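Local coordinates for glutathione S-transferase (Sphingobium chungbukense, PDB 6M1T), which catalyses glutathione transfer as a bacterial beta-class enzyme, conjugating the thiol of glutathione to electrophilic compounds in detoxification, at the interface of chains A and B. Residues are numbered along the deposited sequence; one frame, centred on the assembly and turned at random. Chains: chain A/B, Glutathione S-transferase.

Contact 1: the interface of chains A and B. Residues chain A 65, 102-103, 107; chain B 65, 102-103, 107.
A:Ser103 and B:Ser103 face each other where the two copies of helix 89-108 meet near the two-fold axis. A:Ser103 CA and B:Ser103 CA are 4.0 Å apart, so the backbones come very close. The two hydroxyls take different rotamers. On A:Ser103 the OG stands beside its own backbone N (chi1 -73°) and points at the partner helix. A:Ser103 OG comes within 3.1 Å of B:Ser103 N, although packing against the nearby C-alpha makes its exact position doubtful. On B:Ser103 the hydroxyl sits between N and the carbonyl carbon (chi1 78°). It turns away to give a weak hydrogen bond to the A:Glu65 carboxylate, with B:Ser103 OG 3.4 Å from OE2. Further out, the lysines reach over the serine backbones. A:Lys107 bends at chi2 and chi4 and brings its ammonium NZ to the carbonyl of B:Ser103, with NZ 3.2 Å from O. This is a hydrogen bond of doubtful geometry, because CE crowds the same oxygen. With an alanine here, the carbonyl of B:Ser103 is likely to lose its ammonium partner. The twin lysine bends at chi2, and its ammonium is slightly farther from the carbonyl. B:Lys107 NZ lies 3.4 Å from the carbonyl O of A:Ser103.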
loop_
_atom_site.group_PDB
_atom_site.type_symbol
_atom_site.label_atom_id
_atom_site.label_comp_id
_atom_site.label_asym_id
_atom_site.label_seq_id
_atom_site.Cartn_x
_atom_site.Cartn_y
_atom_site.Cartn_z
ATOM N N GLU A 65 4.755 -2.478 -7.963
ATOM C CA GLU A 65 4.246 -2.444 -6.570
ATOM C C GLU A 65 4.447 -3.815 -5.928
ATOM O O GLU A 65 3.821 -4.815 -6.368
ATOM C CB GLU A 65 2.771 -2.016 -6.494
ATOM C CG GLU A 65 2.473 -0.664 -7.129
ATOM C CD GLU A 65 3.052 0.529 -6.407
ATOM O OE1 GLU A 65 3.344 1.529 -7.103
ATOM O OE2 GLU A 65 3.185 0.477 -5.136
ATOM N N GLY A 102 4.010 -1.416 2.812
ATOM C CA GLY A 102 4.294 -0.532 1.655
ATOM C C GLY A 102 3.919 0.926 1.902
ATOM O O GLY A 102 4.684 1.815 1.499
ATOM N N SER A 103 2.805 1.159 2.580
ATOM C CA SER A 103 2.172 2.490 2.727
ATOM C C SER A 103 2.614 3.148 4.040
ATOM O O SER A 103 2.696 4.364 4.079
ATOM C CB SER A 103 0.644 2.330 2.548
ATOM O OG SER A 103 0.707 2.114 1.126
ATOM N N LYS A 107 7.491 3.946 4.075
ATOM C CA LYS A 107 7.480 5.403 3.820
ATOM C C LYS A 107 8.042 6.121 5.063
ATOM O O LYS A 107 8.720 7.147 4.860
ATOM C CB LYS A 107 6.094 5.880 3.347
ATOM C CG LYS A 107 5.629 5.311 1.993
ATOM C CD LYS A 107 6.716 5.248 0.926
ATOM C CE LYS A 107 6.255 5.300 -0.508
ATOM N NZ LYS A 107 6.422 6.667 -1.082
ATOM N N GLU B 65 -6.555 -0.955 6.349
ATOM C CA GLU B 65 -5.813 -0.661 5.091
ATOM C C GLU B 65 -6.818 -0.649 3.950
ATOM O O GLU B 65 -7.445 -1.714 3.622
ATOM C CB GLU B 65 -4.690 -1.677 4.845
ATOM C CG GLU B 65 -3.578 -1.633 5.861
ATOM C CD GLU B 65 -2.804 -0.326 5.980
ATOM O OE1 GLU B 65 -2.443 0.026 7.133
ATOM O OE2 GLU B 65 -2.522 0.333 4.925
ATOM N N GLY B 102 -2.329 4.010 -2.530
ATOM C CA GLY B 102 -2.124 3.935 -1.083
ATOM C C GLY B 102 -0.709 4.357 -0.652
ATOM O O GLY B 102 -0.580 5.076 0.353
ATOM N N SER B 103 0.319 3.907 -1.362
ATOM C CA SER B 103 1.744 4.048 -0.955
ATOM C C SER B 103 2.375 5.301 -1.544
ATOM O O SER B 103 3.362 5.768 -0.974
ATOM C CB SER B 103 2.527 2.824 -1.351
ATOM O OG SER B 103 2.842 2.826 -2.765
ATOM N N LYS B 107 0.287 9.232 0.257
ATOM C CA LYS B 107 1.414 9.634 1.116
ATOM C C LYS B 107 1.932 11.029 0.737
ATOM O O LYS B 107 2.344 11.766 1.637
ATOM C CB LYS B 107 2.387 8.451 1.142
ATOM C CG LYS B 107 1.838 7.289 1.978
ATOM C CD LYS B 107 2.032 7.579 3.446
ATOM C CE LYS B 107 1.065 6.904 4.386
ATOM N NZ LYS B 107 1.552 7.104 5.772
#

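Contact 2: the interface of chains A and B. Residues chain A 68, 71-72, 75, 91; chain B 92, 95.
The ring of B:Tyr92 lies against A:Tyr72 and the helix 66-75 of chain A. The two aromatic rings meet edge to face, their planes 82° apart and their centroids 5.4 Å from each other. A:Tyr72 supplies the edge: its CD1 stands above one face of the B:Tyr92 ring, towards the rim, 3.9 Å from CD2. The CG of A:Tyr72 is anti to its backbone N (chi1 179°), which brings the ring's CD1 edge over its partner's face. The face of the B:Tyr92 ring also lies on the helix backbone, with CE1 3.6 Å from A:Tyr72 CA; A:Leu71 CB comes to the CE1 edge. One turn earlier, A:Ala68 sits under B:Ile95, whose CG2 methyl is 3.8 Å from A:Ala68 CA. At the polar rim the phenol of B:Tyr92 points to the carboxylate of A:Asp75. OD2 lies at the edge of the ring, in its plane, but the modelled separation from OH is too short to be trusted in detail. Behind it, A:Arg91 grips A:Asp75 end-on in a salt bridge. A:Arg91 NH2 is 2.7 Å from A:Asp75 OD2, and A:Arg91 NH1 is 3.1 Å from A:Asp75 OD1. Both oxygens use their syn lone pairs, so the carboxylate is held from turning. The site locks a tyrosine of one subunit onto a helix of the other and is likely to stabilise the dimer usual for this enzyme family.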
loop_
_atom_site.group_PDB
_atom_site.type_symbol
_atom_site.label_atom_id
_atom_site.label_comp_id
_atom_site.label_asym_id
_atom_site.label_seq_id
_atom_site.Cartn_x
_atom_site.Cartn_y
_atom_site.Cartn_z
ATOM N N ALA A 68 1.378 -6.253 -5.184
ATOM C CA ALA A 68 0.878 -6.968 -6.376
ATOM C C ALA A 68 1.887 -8.032 -6.833
ATOM O O ALA A 68 1.483 -9.147 -7.155
ATOM C CB ALA A 68 0.580 -5.977 -7.469
ATOM N N LEU A 71 2.093 -11.043 -4.284
ATOM C CA LEU A 71 0.893 -11.925 -4.436
ATOM C C LEU A 71 0.974 -12.742 -5.727
ATOM O O LEU A 71 0.678 -13.947 -5.670
ATOM C CB LEU A 71 -0.396 -11.102 -4.438
ATOM C CG LEU A 71 -1.339 -11.201 -3.239
ATOM C CD1 LEU A 71 -1.122 -12.404 -2.331
ATOM C CD2 LEU A 71 -1.271 -9.911 -2.439
ATOM N N TYR A 72 1.307 -12.109 -6.861
ATOM C CA TYR A 72 1.488 -12.776 -8.160
ATOM C C TYR A 72 2.419 -13.976 -7.962
ATOM O O TYR A 72 2.132 -15.128 -8.440
ATOM C CB TYR A 72 2.023 -11.820 -9.236
ATOM C CG TYR A 72 2.211 -12.525 -10.543
ATOM C CD1 TYR A 72 1.144 -12.720 -11.414
ATOM C CD2 TYR A 72 3.426 -13.106 -10.863
ATOM C CE1 TYR A 72 1.304 -13.436 -12.590
ATOM C CE2 TYR A 72 3.598 -13.829 -12.023
ATOM C CZ TYR A 72 2.543 -13.969 -12.900
ATOM O OH TYR A 72 2.733 -14.682 -14.035
ATOM N N ASP A 75 1.063 -16.857 -5.828
ATOM C CA ASP A 75 -0.105 -17.518 -6.464
ATOM C C ASP A 75 0.361 -18.483 -7.568
ATOM O O ASP A 75 -0.373 -19.408 -7.872
ATOM C CB ASP A 75 -1.122 -16.490 -6.975
ATOM C CG ASP A 75 -1.917 -15.815 -5.864
ATOM O OD1 ASP A 75 -1.770 -16.264 -4.706
ATOM O OD2 ASP A 75 -2.690 -14.823 -6.169
ATOM N N ARG A 91 -6.591 -14.208 3.479
ATOM C CA ARG A 91 -6.103 -13.581 2.226
ATOM C C ARG A 91 -6.253 -12.050 2.342
ATOM O O ARG A 91 -5.358 -11.325 1.859
ATOM C CB ARG A 91 -6.895 -14.086 1.030
ATOM C CG ARG A 91 -6.410 -13.537 -0.296
ATOM C CD ARG A 91 -6.192 -14.622 -1.302
ATOM N NE ARG A 91 -5.868 -14.128 -2.626
ATOM C CZ ARG A 91 -4.739 -14.393 -3.287
ATOM N NH1 ARG A 91 -3.795 -15.128 -2.723
ATOM N NH2 ARG A 91 -4.576 -13.914 -4.511
ATOM N N TYR B 92 -4.279 -8.671 -10.302
ATOM C CA TYR B 92 -2.923 -8.161 -9.911
ATOM C C TYR B 92 -2.669 -6.725 -10.422
ATOM O O TYR B 92 -2.093 -5.947 -9.648
ATOM C CB TYR B 92 -1.826 -9.121 -10.370
ATOM C CG TYR B 92 -2.060 -10.516 -9.879
ATOM C CD1 TYR B 92 -1.846 -10.848 -8.554
ATOM C CD2 TYR B 92 -2.501 -11.509 -10.742
ATOM C CE1 TYR B 92 -2.095 -12.117 -8.076
ATOM C CE2 TYR B 92 -2.716 -12.800 -10.286
ATOM C CZ TYR B 92 -2.544 -13.096 -8.953
ATOM O OH TYR B 92 -2.755 -14.346 -8.473
ATOM N N ILE B 95 -4.584 -4.581 -7.972
ATOM C CA ILE B 95 -3.840 -4.526 -6.684
ATOM C C ILE B 95 -2.636 -3.587 -6.841
ATOM O O ILE B 95 -2.391 -2.757 -5.907
ATOM C CB ILE B 95 -3.472 -5.931 -6.178
ATOM C CG1 ILE B 95 -4.704 -6.730 -5.759
ATOM C CG2 ILE B 95 -2.450 -5.864 -5.048
ATOM C CD1 ILE B 95 -4.377 -8.185 -5.432
#

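Contact 3: the interface of chains A and B. Residues chain A 95-96, 99-100, 103; chain B 65, 67-68, 102.
B:Glu65 belongs to the Glu-Asn-Pro segment of the glutathione pocket, just before helix 66-76, and here it reaches across to A:Ser99 on helix 89-108. The A:Ser99 hydroxyl donates a hydrogen bond to the carboxylate, with OG 2.8 Å from OE2. It meets the anti side of that oxygen, 27° out of the carboxylate plane. The OG gets there by standing opposite its own backbone N (chi1 163°). The glutamate chain bends at chi2 (-61°), which lays its carboxylate along the helix. Its CG passes close to the A:Ser96 carbonyl, 3.3 Å from O. The other oxygen, OE1, lies at the edge of the A:Phe100 ring, in the ring plane, 3.8 Å from CD1. Ring and carboxylate stand nearly at right angles. The side chain is thus flanked by a serine and a phenylalanine, which should limit its rotation. Beside it, the B:Pro67 ring leans on A:Ser99, its CG 3.9 Å from CB. B:Ala68 fits against the helix backbone with CB 3.8 Å from A:Ser96 CA. This contact links a glutathione-pocket segment directly to the partner subunit. At its far end the A:Ile95 methyl CG2 rests 4.0 Å from B:Ala68 CA.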
loop_
_atom_site.group_PDB
_atom_site.type_symbol
_atom_site.label_atom_id
_atom_site.label_comp_id
_atom_site.label_asym_id
_atom_site.label_seq_id
_atom_site.Cartn_x
_atom_site.Cartn_y
_atom_site.Cartn_z
ATOM N N ILE A 95 -3.226 -9.122 2.482
ATOM C CA ILE A 95 -3.208 -7.875 1.664
ATOM C C ILE A 95 -3.098 -6.654 2.597
ATOM O O ILE A 95 -2.367 -5.643 2.259
ATOM C CB ILE A 95 -4.437 -7.866 0.756
ATOM C CG1 ILE A 95 -4.397 -9.030 -0.234
ATOM C CG2 ILE A 95 -4.592 -6.535 0.032
ATOM C CD1 ILE A 95 -5.687 -9.204 -1.006
ATOM N N SER A 96 -3.785 -6.701 3.734
ATOM C CA SER A 96 -3.746 -5.673 4.806
ATOM C C SER A 96 -2.305 -5.496 5.265
ATOM O O SER A 96 -1.770 -4.340 5.276
ATOM C CB SER A 96 -4.658 -6.043 5.973
ATOM O OG SER A 96 -4.628 -5.056 6.985
ATOM N N SER A 99 -0.175 -3.915 2.515
ATOM C CA SER A 99 -0.529 -2.471 2.343
ATOM C C SER A 99 0.088 -1.683 3.502
ATOM O O SER A 99 0.661 -0.602 3.259
ATOM C CB SER A 99 -2.054 -2.191 2.142
ATOM O OG SER A 99 -2.014 -0.787 2.442
ATOM N N PHE A 100 0.071 -2.212 4.731
ATOM C CA PHE A 100 0.686 -1.521 5.874
ATOM C C PHE A 100 2.209 -1.396 5.664
ATOM O O PHE A 100 2.811 -0.316 5.934
ATOM C CB PHE A 100 0.413 -2.257 7.187
ATOM C CG PHE A 100 1.207 -1.697 8.309
ATOM C CD1 PHE A 100 0.764 -0.599 9.025
ATOM C CD2 PHE A 100 2.392 -2.306 8.682
ATOM C CE1 PHE A 100 1.505 -0.093 10.090
ATOM C CE2 PHE A 100 3.142 -1.790 9.726
ATOM C CZ PHE A 100 2.694 -0.699 10.446
ATOM N N SER A 103 2.805 1.159 2.580
ATOM C CA SER A 103 2.172 2.490 2.727
ATOM C C SER A 103 2.614 3.148 4.040
ATOM O O SER A 103 2.696 4.364 4.079
ATOM C CB SER A 103 0.644 2.330 2.548
ATOM O OG SER A 103 0.707 2.114 1.126
ATOM N N GLU B 65 -6.555 -0.955 6.349
ATOM C CA GLU B 65 -5.813 -0.661 5.091
ATOM C C GLU B 65 -6.818 -0.649 3.950
ATOM O O GLU B 65 -7.445 -1.714 3.622
ATOM C CB GLU B 65 -4.690 -1.677 4.845
ATOM C CG GLU B 65 -3.578 -1.633 5.861
ATOM C CD GLU B 65 -2.804 -0.326 5.980
ATOM O OE1 GLU B 65 -2.443 0.026 7.133
ATOM O OE2 GLU B 65 -2.522 0.333 4.925
ATOM N N PRO B 67 -6.643 -0.779 0.609
ATOM C CA PRO B 67 -6.588 -1.783 -0.448
ATOM C C PRO B 67 -7.289 -3.093 -0.022
ATOM O O PRO B 67 -8.024 -3.648 -0.812
ATOM C CB PRO B 67 -5.076 -1.927 -0.728
ATOM C CG PRO B 67 -4.523 -0.564 -0.347
ATOM C CD PRO B 67 -5.317 -0.145 0.874
ATOM N N ALA B 68 -7.131 -3.481 1.222
ATOM C CA ALA B 68 -7.680 -4.759 1.744
ATOM C C ALA B 68 -9.193 -4.600 1.925
ATOM O O ALA B 68 -9.955 -5.492 1.504
ATOM C CB ALA B 68 -7.003 -5.130 3.004
ATOM N N GLY B 102 -2.329 4.010 -2.530
ATOM C CA GLY B 102 -2.124 3.935 -1.083
ATOM C C GLY B 102 -0.709 4.357 -0.652
ATOM O O GLY B 102 -0.580 5.076 0.353
#

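Contact 4: the interface of chains A and B. Residues chain A 89, 92-93; chain B 57, 61, 63.
A:Leu89 extends its side chain towards B:Glu61 and B:Leu57 because CG lies opposite the backbone N (chi1 -177°). Its chi2 of 53° then splits the two methyls between different partners. B:Glu61 bends at chi2 (89°), which turns the face of its carboxylate to the leucine. CD2 of A:Leu89 stands squarely over that face, 3.5 Å from B:Glu61 CD and about equally far from both oxygens. This is a packing contact of a methyl on a flat polar group. The other methyl, CD1, turns towards the leucines of chain B. A:Leu89 CD1 lies 3.8 Å from B:Leu57 CD1 and 4.0 Å from B:Leu63 CD2. The leucines run antiparallel, flank to flank. Cutting A:Leu89 back to alanine would probably open a gap between B:Glu61 and the two leucines and leave the carboxylate freer to turn. B:Leu63, on strand 62-64, also reaches the next turn of helix 89-108. There its CD1 packs on the beta-carbon of A:Tyr92, at the root of that side chain. A:Arg93 bends at chi3 and brings the edge of its guanidinium beside B:Leu63, at a spacing too tight to interpret. The start of the helix is thereby packed into the partner's glutathione-binding domain. The opposite charges of A:Arg93 and B:Glu61 stay apart, with NE 6.9 Å from OE2.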
loop_
_atom_site.group_PDB
_atom_site.type_symbol
_atom_site.label_atom_id
_atom_site.label_comp_id
_atom_site.label_asym_id
_atom_site.label_seq_id
_atom_site.Cartn_x
_atom_site.Cartn_y
_atom_site.Cartn_z
ATOM N N LEU A 89 -10.601 -15.219 4.868
ATOM C CA LEU A 89 -10.321 -13.977 5.617
ATOM C C LEU A 89 -8.808 -13.762 5.628
ATOM O O LEU A 89 -8.368 -12.603 5.612
ATOM C CB LEU A 89 -10.823 -14.055 7.056
ATOM C CG LEU A 89 -10.596 -12.735 7.788
ATOM C CD1 LEU A 89 -11.203 -11.575 6.967
ATOM C CD2 LEU A 89 -11.138 -12.783 9.194
ATOM N N TYR A 92 -7.330 -11.566 2.950
ATOM C CA TYR A 92 -7.524 -10.090 3.114
ATOM C C TYR A 92 -6.579 -9.605 4.201
ATOM O O TYR A 92 -6.067 -8.481 4.052
ATOM C CB TYR A 92 -8.979 -9.720 3.376
ATOM C CG TYR A 92 -9.845 -10.172 2.249
ATOM C CD1 TYR A 92 -9.998 -9.388 1.126
ATOM C CD2 TYR A 92 -10.451 -11.416 2.288
ATOM C CE1 TYR A 92 -10.763 -9.803 0.058
ATOM C CE2 TYR A 92 -11.219 -11.852 1.230
ATOM C CZ TYR A 92 -11.387 -11.046 0.131
ATOM O OH TYR A 92 -12.119 -11.498 -0.891
ATOM N N ARG A 93 -6.332 -10.403 5.246
ATOM C CA ARG A 93 -5.414 -10.003 6.341
ATOM C C ARG A 93 -3.994 -9.911 5.771
ATOM O O ARG A 93 -3.265 -9.013 6.203
ATOM C CB ARG A 93 -5.461 -10.951 7.542
ATOM C CG ARG A 93 -6.866 -11.057 8.118
ATOM C CD ARG A 93 -6.958 -11.504 9.571
ATOM N NE ARG A 93 -6.866 -10.497 10.626
ATOM C CZ ARG A 93 -7.350 -9.243 10.605
ATOM N NH1 ARG A 93 -7.172 -8.456 11.652
ATOM N NH2 ARG A 93 -7.983 -8.743 9.560
ATOM N N LEU B 57 -16.127 -6.829 10.673
ATOM C CA LEU B 57 -17.003 -7.780 9.950
ATOM C C LEU B 57 -18.051 -8.325 10.947
ATOM O O LEU B 57 -17.833 -8.207 12.191
ATOM C CB LEU B 57 -16.147 -8.899 9.334
ATOM C CG LEU B 57 -15.043 -8.471 8.352
ATOM C CD1 LEU B 57 -14.478 -9.679 7.621
ATOM C CD2 LEU B 57 -15.541 -7.454 7.348
ATOM N N GLU B 61 -14.306 -9.831 13.175
ATOM C CA GLU B 61 -12.888 -9.424 12.957
ATOM C C GLU B 61 -12.866 -8.012 12.367
ATOM O O GLU B 61 -13.851 -7.638 11.731
ATOM C CB GLU B 61 -12.118 -10.323 11.981
ATOM C CG GLU B 61 -11.769 -11.689 12.542
ATOM C CD GLU B 61 -12.849 -12.717 12.283
ATOM O OE1 GLU B 61 -13.930 -12.310 11.790
ATOM O OE2 GLU B 61 -12.595 -13.925 12.545
ATOM N N LEU B 63 -10.755 -5.535 9.669
ATOM C CA LEU B 63 -9.799 -5.290 8.544
ATOM C C LEU B 63 -9.393 -3.821 8.584
ATOM O O LEU B 63 -10.282 -2.966 8.744
ATOM C CB LEU B 63 -10.448 -5.564 7.190
ATOM C CG LEU B 63 -10.752 -7.011 6.820
ATOM C CD1 LEU B 63 -11.214 -7.071 5.365
ATOM C CD2 LEU B 63 -9.542 -7.895 7.047
#

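All four contacts use helix 89-108. Contact 1 sits near the two-fold axis, where the two copies of the helix meet. Contact 3 is its neighbour, with C-alpha centres about 7 Å apart, and shares A:Ser103, B:Glu65 and B:Gly102. Contact 2 lies about 12 Å from contact 3, and so does contact 4. Contacts 1 and 4 are about 19 Å apart. Contacts 2, 3 and 4 set the helix of one chain against the 57-75 region of the other. Each recurs with chains exchanged; contact 1 straddles the axis. This ties the helix pair to segments beside both glutathione pockets, which fits the dimer usual for this family.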